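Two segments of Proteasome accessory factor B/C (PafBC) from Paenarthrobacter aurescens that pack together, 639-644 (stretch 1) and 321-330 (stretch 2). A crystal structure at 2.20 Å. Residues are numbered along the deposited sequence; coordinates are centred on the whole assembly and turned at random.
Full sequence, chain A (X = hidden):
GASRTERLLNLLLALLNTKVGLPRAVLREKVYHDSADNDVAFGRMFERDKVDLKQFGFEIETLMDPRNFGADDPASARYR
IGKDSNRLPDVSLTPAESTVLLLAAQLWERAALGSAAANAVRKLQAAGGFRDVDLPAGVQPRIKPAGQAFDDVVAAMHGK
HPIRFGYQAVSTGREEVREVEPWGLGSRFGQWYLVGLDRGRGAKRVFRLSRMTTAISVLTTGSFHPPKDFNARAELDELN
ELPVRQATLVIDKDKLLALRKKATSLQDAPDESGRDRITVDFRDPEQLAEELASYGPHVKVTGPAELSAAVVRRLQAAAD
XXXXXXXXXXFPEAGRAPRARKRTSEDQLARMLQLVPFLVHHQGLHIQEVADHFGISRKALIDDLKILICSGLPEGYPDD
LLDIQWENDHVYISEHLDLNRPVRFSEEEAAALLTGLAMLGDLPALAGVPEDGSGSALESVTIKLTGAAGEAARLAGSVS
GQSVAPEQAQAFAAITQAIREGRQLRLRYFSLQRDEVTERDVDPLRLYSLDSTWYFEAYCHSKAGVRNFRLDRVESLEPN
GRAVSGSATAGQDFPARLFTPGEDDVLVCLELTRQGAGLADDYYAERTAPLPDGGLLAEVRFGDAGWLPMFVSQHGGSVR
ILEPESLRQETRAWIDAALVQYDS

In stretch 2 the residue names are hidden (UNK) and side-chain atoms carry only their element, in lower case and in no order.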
# COMPACT_ATOMS: atom_id res chain seq x y z
N VAL A 639 3.52 20.48 -3.81
CA VAL A 639 3.22 20.11 -5.18
C VAL A 639 2.43 21.21 -5.86
O VAL A 639 1.56 21.83 -5.25
CB VAL A 639 2.39 18.82 -5.26
CG1 VAL A 639 2.34 18.36 -6.68
CG2 VAL A 639 2.99 17.75 -4.39
N ARG A 640 2.70 21.40 -7.15
CA ARG A 640 1.84 22.20 -8.00
C ARG A 640 1.80 21.54 -9.37
O ARG A 640 2.72 20.80 -9.75
CB ARG A 640 2.35 23.66 -8.07
CG ARG A 640 3.76 23.79 -8.68
CD ARG A 640 4.27 25.30 -8.76
NE ARG A 640 3.42 26.20 -9.52
CZ ARG A 640 3.81 27.38 -10.01
NH1 ARG A 640 5.06 27.83 -9.84
NH2 ARG A 640 2.94 28.15 -10.65
N ILE A 641 0.72 21.79 -10.10
CA ILE A 641 0.56 21.30 -11.46
C ILE A 641 1.00 22.41 -12.43
O ILE A 641 0.50 23.54 -12.34
CB ILE A 641 -0.87 20.84 -11.75
CG1 ILE A 641 -1.27 19.72 -10.80
CG2 ILE A 641 -0.98 20.32 -13.15
CD1 ILE A 641 -2.72 19.48 -10.78
N LEU A 642 1.97 22.11 -13.30
CA LEU A 642 2.41 23.04 -14.34
C LEU A 642 1.66 22.84 -15.66
O LEU A 642 1.18 23.80 -16.25
CB LEU A 642 3.92 22.85 -14.58
CG LEU A 642 4.76 23.02 -13.31
CD1 LEU A 642 6.22 22.88 -13.59
CD2 LEU A 642 4.50 24.37 -12.71
N GLU A 643 1.49 21.59 -16.09
CA GLU A 643 0.85 21.21 -17.34
C GLU A 643 0.17 19.88 -17.16
O GLU A 643 0.71 19.00 -16.47
CB GLU A 643 1.86 21.09 -18.49
CG GLU A 643 2.45 22.38 -18.97
CD GLU A 643 3.33 22.17 -20.19
OE1 GLU A 643 3.50 21.00 -20.61
OE2 GLU A 643 3.78 23.19 -20.77
N PRO A 644 -0.95 19.65 -17.83
CA PRO A 644 -1.57 20.60 -18.75
C PRO A 644 -2.40 21.65 -18.03
O PRO A 644 -2.79 21.45 -16.88
CB PRO A 644 -2.43 19.70 -19.63
CG PRO A 644 -2.78 18.54 -18.72
CD PRO A 644 -1.54 18.31 -17.94
N UNK A 321 1.61 28.24 -3.72
CA UNK A 321 2.56 27.66 -4.66
C UNK A 321 2.06 27.79 -6.09
O UNK A 321 2.84 28.09 -7.00
c UNK A 321 4.13 25.70 -4.86
c UNK A 321 4.42 24.33 -4.83
c UNK A 321 5.06 26.58 -5.40
c UNK A 321 6.25 26.10 -5.93
c UNK A 321 2.85 26.21 -4.28
c UNK A 321 5.62 23.86 -5.34
c UNK A 321 6.53 24.74 -5.90
N UNK A 322 0.77 27.57 -6.31
CA UNK A 322 0.20 27.78 -7.63
C UNK A 322 0.30 29.25 -8.06
O UNK A 322 0.28 29.56 -9.26
o UNK A 322 -1.62 26.80 -9.83
o UNK A 322 -2.99 28.20 -8.84
c UNK A 322 -1.25 27.30 -7.57
c UNK A 322 -1.99 27.46 -8.84
N UNK A 323 0.36 30.18 -7.09
CA UNK A 323 0.55 31.59 -7.40
C UNK A 323 1.97 31.93 -7.79
O UNK A 323 2.19 32.95 -8.46
c UNK A 323 0.10 32.47 -6.24
o UNK A 323 -1.97 33.06 -5.22
c UNK A 323 -1.38 32.70 -6.27
o UNK A 323 -1.94 32.52 -7.37
N UNK A 324 2.94 31.12 -7.38
CA UNK A 324 4.33 31.41 -7.66
C UNK A 324 4.53 31.36 -9.17
O UNK A 324 3.75 30.72 -9.88
c UNK A 324 5.25 30.42 -6.95
N UNK A 325 5.51 32.05 -9.71
CA UNK A 325 5.69 32.01 -11.16
C UNK A 325 6.19 30.64 -11.62
O UNK A 325 6.81 29.89 -10.86
c UNK A 325 7.51 33.20 -10.12
c UNK A 325 6.72 33.11 -11.43
c UNK A 325 6.54 32.87 -9.03
N UNK A 326 5.98 30.37 -12.91
CA UNK A 326 6.23 29.06 -13.49
C UNK A 326 7.72 28.93 -13.78
O UNK A 326 8.29 29.82 -14.42
c UNK A 326 3.37 28.92 -16.20
c UNK A 326 3.30 27.86 -13.95
c UNK A 326 5.45 28.87 -14.79
c UNK A 326 3.92 28.95 -14.78
N UNK A 327 8.38 27.86 -13.34
CA UNK A 327 9.75 27.61 -13.76
C UNK A 327 9.77 27.20 -15.23
O UNK A 327 8.72 26.89 -15.81
c UNK A 327 10.18 26.45 -12.85
c UNK A 327 7.84 26.72 -12.59
c UNK A 327 8.95 25.68 -12.69
N UNK A 328 10.94 27.23 -15.88
CA UNK A 328 10.99 26.77 -17.27
C UNK A 328 10.93 25.25 -17.30
O UNK A 328 11.55 24.56 -16.49
c UNK A 328 12.35 27.28 -17.77
c UNK A 328 13.03 27.96 -16.59
c UNK A 328 12.28 27.56 -15.35
N UNK A 329 10.18 24.75 -18.27
CA UNK A 329 9.97 23.32 -18.42
C UNK A 329 11.13 22.67 -19.18
O UNK A 329 10.95 22.10 -20.25
c UNK A 329 7.50 23.38 -18.28
c UNK A 329 7.40 22.19 -17.37
c UNK A 329 6.25 23.59 -19.10
c UNK A 329 8.68 23.13 -19.19
N UNK A 330 12.31 22.72 -18.58
CA UNK A 330 13.52 22.22 -19.22
C UNK A 330 13.92 20.90 -18.56
O UNK A 330 14.31 20.89 -17.39
c UNK A 330 14.66 23.24 -19.16
c UNK A 330 14.55 24.38 -20.17
o UNK A 330 16.65 25.53 -20.29
c UNK A 330 15.47 25.56 -19.86
o UNK A 330 15.03 26.51 -19.18
O HOH W 1 0.92 25.76 -10.47

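Position 321, in the last helical turn, carries one carbon and then a closed ring of six carbons. The CD of Arg640 sits 3.5 Å from the ring centroid, almost on the ring normal, so a methylene made slightly acidic by the neighbouring guanidinium rests on an aromatic face. This is Phe321.

Position 322 has two carbons, the second bearing two oxygens; they come no closer than 4.6 Å to stretch 1 and reach it through a water. A carboxylate this short means Asp322. Its OD2 accepts from water 1 at 2.8 Å, and the same water takes a hydrogen bond from Arg640 NE at 2.7 Å and donates to Ile641 O at 2.9 Å. The water thus bridges Asp322 and Arg640.

Position 323 repeats that pattern, two carbons and two oxygens, but its CA-to-CB bond points away and it touches nothing on stretch 1: Asp323.

Position 324 has a single side-chain carbon, 3.9 Å from Arg640 NH1, and is Ala324. Here the chain leaves helical geometry, although Ala324 N still donates to Phe321 O at 3.1 Å. Its own carbonyl turns to the arginine: Arg640 NH2 reaches Ala324 O at 2.8 Å in a weak, bent hydrogen bond.

At position 325 three carbons close a ring onto the backbone nitrogen. The CA-to-CB bond points away and the side chain stays out of contact, making this Pro325, while Pro325 O accepts from Arg640 NH1 at 2.9 Å with better geometry, near the guanidinium plane.

Position 326 has four carbons forked at the second, with one tip 3.9 Å from CD2 of Leu642. This fork is leucine's: Leu326, whose CD2 is that tip and also lies 3.3 Å from Arg640 NH2.

Position 327 is again a three-carbon ring on the nitrogen, one carbon of it near Leu642: Pro327, its CG 4.0 Å from Leu642 CD1. Position 328 has the same ring; its CA-to-CB bond points away and it makes no contact with stretch 1: Pro328.

Position 329 shows four carbons forked at the second, on a CA-to-CB bond that points toward stretch 1, with tips near Leu642 and Glu643. This is Leu329, with CD2 4.0 Å from Leu642 CD1 and CD1 3.0 Å from Glu643 OE2, a tight approach.

Position 330 has three carbons, the third with two oxygens, and is out of reach: Glu330.

The contact works by giving one buried arginine a backbone socket. Arg640 extends from its strand across Phe321, and its guanidinium hydrogen-bonds to the carbonyls of Ala324 and Pro325, just past the helix, so both direct hydrogen bonds go to main-chain oxygens. Beside it, Leu642 packs against Leu326, Pro327 and Leu329, adding an apolar patch to the polar anchor.

Stretch 2 (321-330) FDDAPLPPLE
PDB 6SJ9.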